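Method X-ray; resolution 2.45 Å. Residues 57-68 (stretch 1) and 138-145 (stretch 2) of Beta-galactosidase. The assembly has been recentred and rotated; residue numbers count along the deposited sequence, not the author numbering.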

# COMPACT_ATOMS: atom_id res chain seq x y z
N ALA A 57 -12.91 -29.24 -21.74
CA ALA A 57 -14.13 -29.83 -22.29
C ALA A 57 -13.82 -30.64 -23.54
O ALA A 57 -14.55 -31.57 -23.88
N LEU A 58 -12.76 -30.25 -24.24
CA LEU A 58 -12.34 -30.92 -25.46
C LEU A 58 -11.47 -32.13 -25.16
O LEU A 58 -11.53 -33.15 -25.85
N GLU A 59 -10.64 -32.02 -24.13
CA GLU A 59 -9.76 -33.11 -23.75
C GLU A 59 -9.80 -33.26 -22.23
O GLU A 59 -8.90 -32.82 -21.53
N PRO A 60 -10.88 -33.86 -21.73
CA PRO A 60 -11.12 -33.97 -20.29
C PRO A 60 -9.99 -34.68 -19.57
O PRO A 60 -9.60 -34.29 -18.46
N GLU A 61 -9.45 -35.71 -20.20
CA GLU A 61 -8.20 -36.32 -19.75
C GLU A 61 -7.27 -36.42 -20.95
O GLU A 61 -7.73 -36.32 -22.09
N GLU A 62 -5.97 -36.62 -20.70
CA GLU A 62 -5.00 -36.64 -21.79
C GLU A 62 -5.31 -37.72 -22.85
O GLU A 62 -5.57 -38.87 -22.51
N GLY A 63 -5.32 -37.31 -24.12
CA GLY A 63 -5.54 -38.22 -25.23
C GLY A 63 -6.96 -38.71 -25.37
O GLY A 63 -7.26 -39.56 -26.21
N VAL A 64 -7.84 -38.17 -24.54
CA VAL A 64 -9.24 -38.56 -24.51
C VAL A 64 -10.10 -37.38 -24.94
O VAL A 64 -10.28 -36.43 -24.18
N TYR A 65 -10.65 -37.43 -26.15
CA TYR A 65 -11.31 -36.25 -26.72
C TYR A 65 -12.82 -36.32 -26.73
O TYR A 65 -13.43 -37.39 -26.82
N ARG A 66 -13.41 -35.13 -26.63
CA ARG A 66 -14.85 -34.95 -26.62
C ARG A 66 -15.23 -33.81 -27.53
O ARG A 66 -15.49 -32.71 -27.05
N PHE A 67 -15.25 -34.07 -28.84
CA PHE A 67 -15.56 -33.03 -29.83
C PHE A 67 -17.04 -32.97 -30.23
O PHE A 67 -17.45 -32.04 -30.92
N GLU A 68 -17.83 -33.96 -29.80
CA GLU A 68 -19.21 -34.06 -30.29
C GLU A 68 -20.04 -32.83 -29.94
O GLU A 68 -20.76 -32.29 -30.80
N ARG A 138 -4.15 -28.31 -34.15
CA ARG A 138 -4.23 -29.14 -35.34
C ARG A 138 -5.51 -29.98 -35.40
O ARG A 138 -6.14 -30.06 -36.44
N LEU A 139 -5.90 -30.61 -34.29
CA LEU A 139 -7.14 -31.39 -34.29
C LEU A 139 -8.31 -30.49 -34.63
O LEU A 139 -9.20 -30.87 -35.41
N LEU A 140 -8.31 -29.29 -34.05
CA LEU A 140 -9.39 -28.35 -34.32
C LEU A 140 -9.46 -27.98 -35.81
O LEU A 140 -10.54 -28.06 -36.40
N ALA A 141 -8.33 -27.62 -36.41
CA ALA A 141 -8.35 -27.25 -37.83
C ALA A 141 -8.73 -28.45 -38.70
O ALA A 141 -9.43 -28.30 -39.69
N GLU A 142 -8.28 -29.63 -38.32
CA GLU A 142 -8.64 -30.84 -39.05
C GLU A 142 -10.14 -31.01 -39.07
O GLU A 142 -10.72 -31.29 -40.12
N ARG A 143 -10.77 -30.85 -37.90
CA ARG A 143 -12.18 -31.18 -37.78
C ARG A 143 -13.13 -30.07 -38.27
O ARG A 143 -14.17 -30.37 -38.85
N TYR A 144 -12.78 -28.81 -38.05
CA TYR A 144 -13.73 -27.73 -38.32
C TYR A 144 -13.31 -26.81 -39.48
O TYR A 144 -14.08 -25.94 -39.89
N GLY A 145 -12.11 -27.03 -40.00
CA GLY A 145 -11.53 -26.13 -40.97
C GLY A 145 -12.36 -25.90 -42.21
O GLY A 145 -12.35 -24.81 -42.78

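The two stretches of this beta-galactosidase meet through a small, largely apolar contact, burying 357 Å² in total, in which Phe-67 of the loop packs against one side of the helix that carries Leu-139 to Arg-143 and no hydrogen bond crosses between them. Phe-67, buried and in the m rotamer (chi1 -72°, chi2 -71°), points toward the helix and gives up more area than any other residue here. Its ring meets residues from successive turns: CZ lies 3.9 Å from CB of Leu-139, CE1 lies 4.1 Å from CD2 of Leu-140, and CD1 approaches CE2 of Tyr-144 at 4.2 Å, near the plane of the tyrosine ring. Leu-139 and Arg-143, one helical turn apart, both direct their CA-to-CB bonds toward the loop, whereas those of Leu-140 and Tyr-144 run sideways, though the ends of both side chains come nearer the loop.

Leu-139 (m, t) also serves Tyr-65, whose side chain is m at chi1. CD1 of Leu-139 sits over one face of the Tyr-65 ring, 3.8 Å from the ring centroid and 25° off the normal, a CH-pi contact whose closest atom pair is CD1 of Leu-139 to CZ of Tyr-65 at 3.5 Å. From the helical start of the first stretch, Leu-58 (m, t) adds a looser contact, its CD1 4.3 Å from CD2 of Leu-140 (m, t).

Polar groups border this apolar patch without pairing across it. The Arg-143 side chain, t at chi1 and chi2 and bent at chi3 (m), has CB of Phe-67 over one face of its guanidinium, with NE of Arg-143 3.6 Å from that CB. The hydroxyl OH of Tyr-144 (chi1 m) comes within 3.2 Å of O of Phe-67, but this is a close approach rather than a hydrogen bond; the hydroxyl is satisfied elsewhere in the structure.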

# COMPACT_ATOMS: atom_id res chain seq x y z
CB ALA A 57 -15.16 -28.75 -22.61
CB LEU A 58 -11.59 -29.94 -26.36
CG LEU A 58 -12.45 -28.83 -26.94
CD1 LEU A 58 -11.59 -27.77 -27.61
CD2 LEU A 58 -13.41 -29.45 -27.94
CB GLU A 59 -8.33 -32.85 -24.26
CG GLU A 59 -7.38 -34.03 -24.18
CD GLU A 59 -5.99 -33.72 -24.75
OE1 GLU A 59 -5.74 -32.55 -25.11
OE2 GLU A 59 -5.16 -34.65 -24.84
CB PRO A 60 -12.43 -34.76 -20.22
CG PRO A 60 -12.59 -35.37 -21.54
CD PRO A 60 -12.00 -34.43 -22.50
CB GLU A 61 -8.47 -37.69 -19.12
CG GLU A 61 -9.32 -37.58 -17.87
CD GLU A 61 -10.01 -38.87 -17.53
OE1 GLU A 61 -9.83 -39.86 -18.28
OE2 GLU A 61 -10.73 -38.88 -16.50
CB GLU A 62 -3.59 -36.82 -21.24
CG GLU A 62 -2.47 -36.41 -22.20
CD GLU A 62 -1.10 -36.44 -21.56
OE1 GLU A 62 -1.02 -36.82 -20.38
OE2 GLU A 62 -0.11 -36.07 -22.23
CB VAL A 64 -9.65 -39.00 -23.10
CG1 VAL A 64 -11.08 -39.49 -23.09
CG2 VAL A 64 -8.69 -40.07 -22.58
CB TYR A 65 -10.80 -36.00 -28.13
CG TYR A 65 -9.31 -35.80 -28.16
CD1 TYR A 65 -8.75 -34.59 -27.75
CD2 TYR A 65 -8.45 -36.83 -28.56
CE1 TYR A 65 -7.38 -34.40 -27.75
CE2 TYR A 65 -7.07 -36.65 -28.56
CZ TYR A 65 -6.54 -35.44 -28.16
OH TYR A 65 -5.18 -35.25 -28.17
CB ARG A 66 -15.34 -34.66 -25.20
CG ARG A 66 -15.21 -35.81 -24.24
CD ARG A 66 -16.24 -36.89 -24.51
NE ARG A 66 -16.13 -37.95 -23.51
CZ ARG A 66 -15.42 -39.07 -23.67
NH1 ARG A 66 -14.76 -39.29 -24.80
NH2 ARG A 66 -15.39 -39.97 -22.70
CB PHE A 67 -14.73 -33.23 -31.11
CG PHE A 67 -13.29 -32.90 -30.96
CD1 PHE A 67 -12.88 -31.58 -30.82
CD2 PHE A 67 -12.33 -33.89 -30.98
CE1 PHE A 67 -11.54 -31.26 -30.69
CE2 PHE A 67 -10.98 -33.59 -30.85
CZ PHE A 67 -10.59 -32.27 -30.71
CB GLU A 68 -19.88 -35.32 -29.74
CG GLU A 68 -19.13 -36.63 -30.06
CD GLU A 68 -17.91 -36.86 -29.17
OE1 GLU A 68 -18.03 -36.73 -27.92
OE2 GLU A 68 -16.81 -37.15 -29.71
CB ARG A 138 -3.01 -30.03 -35.44
CG ARG A 138 -3.01 -30.93 -36.65
CD ARG A 138 -1.69 -31.63 -36.79
NE ARG A 138 -0.60 -30.68 -36.99
CZ ARG A 138 -0.29 -30.15 -38.17
NH1 ARG A 138 -1.00 -30.49 -39.25
NH2 ARG A 138 0.71 -29.29 -38.28
CB LEU A 139 -7.37 -32.09 -32.94
CG LEU A 139 -6.35 -33.18 -32.56
CD1 LEU A 139 -6.63 -33.78 -31.19
CD2 LEU A 139 -6.29 -34.28 -33.61
CB LEU A 140 -9.23 -27.08 -33.48
CG LEU A 140 -9.68 -27.18 -32.02
CD1 LEU A 140 -9.19 -25.97 -31.25
CD2 LEU A 140 -11.20 -27.34 -31.89
CB ALA A 141 -7.01 -26.66 -38.27
CB GLU A 142 -8.01 -32.10 -38.44
CG GLU A 142 -6.52 -32.24 -38.63
CD GLU A 142 -5.98 -33.52 -38.00
OE1 GLU A 142 -6.71 -34.16 -37.21
OE2 GLU A 142 -4.82 -33.88 -38.29
CB ARG A 143 -12.53 -31.54 -36.34
CG ARG A 143 -13.95 -31.99 -36.17
CD ARG A 143 -14.26 -32.40 -34.76
NE ARG A 143 -13.78 -33.74 -34.52
CZ ARG A 143 -14.56 -34.79 -34.35
NH1 ARG A 143 -15.87 -34.64 -34.37
NH2 ARG A 143 -14.03 -35.98 -34.15
CB TYR A 144 -13.95 -26.90 -37.05
CG TYR A 144 -14.42 -27.76 -35.91
CD1 TYR A 144 -15.68 -28.33 -35.92
CD2 TYR A 144 -13.59 -28.03 -34.83
CE1 TYR A 144 -16.11 -29.14 -34.89
CE2 TYR A 144 -14.01 -28.84 -33.80
CZ TYR A 144 -15.27 -29.38 -33.83
OH TYR A 144 -15.70 -30.19 -32.79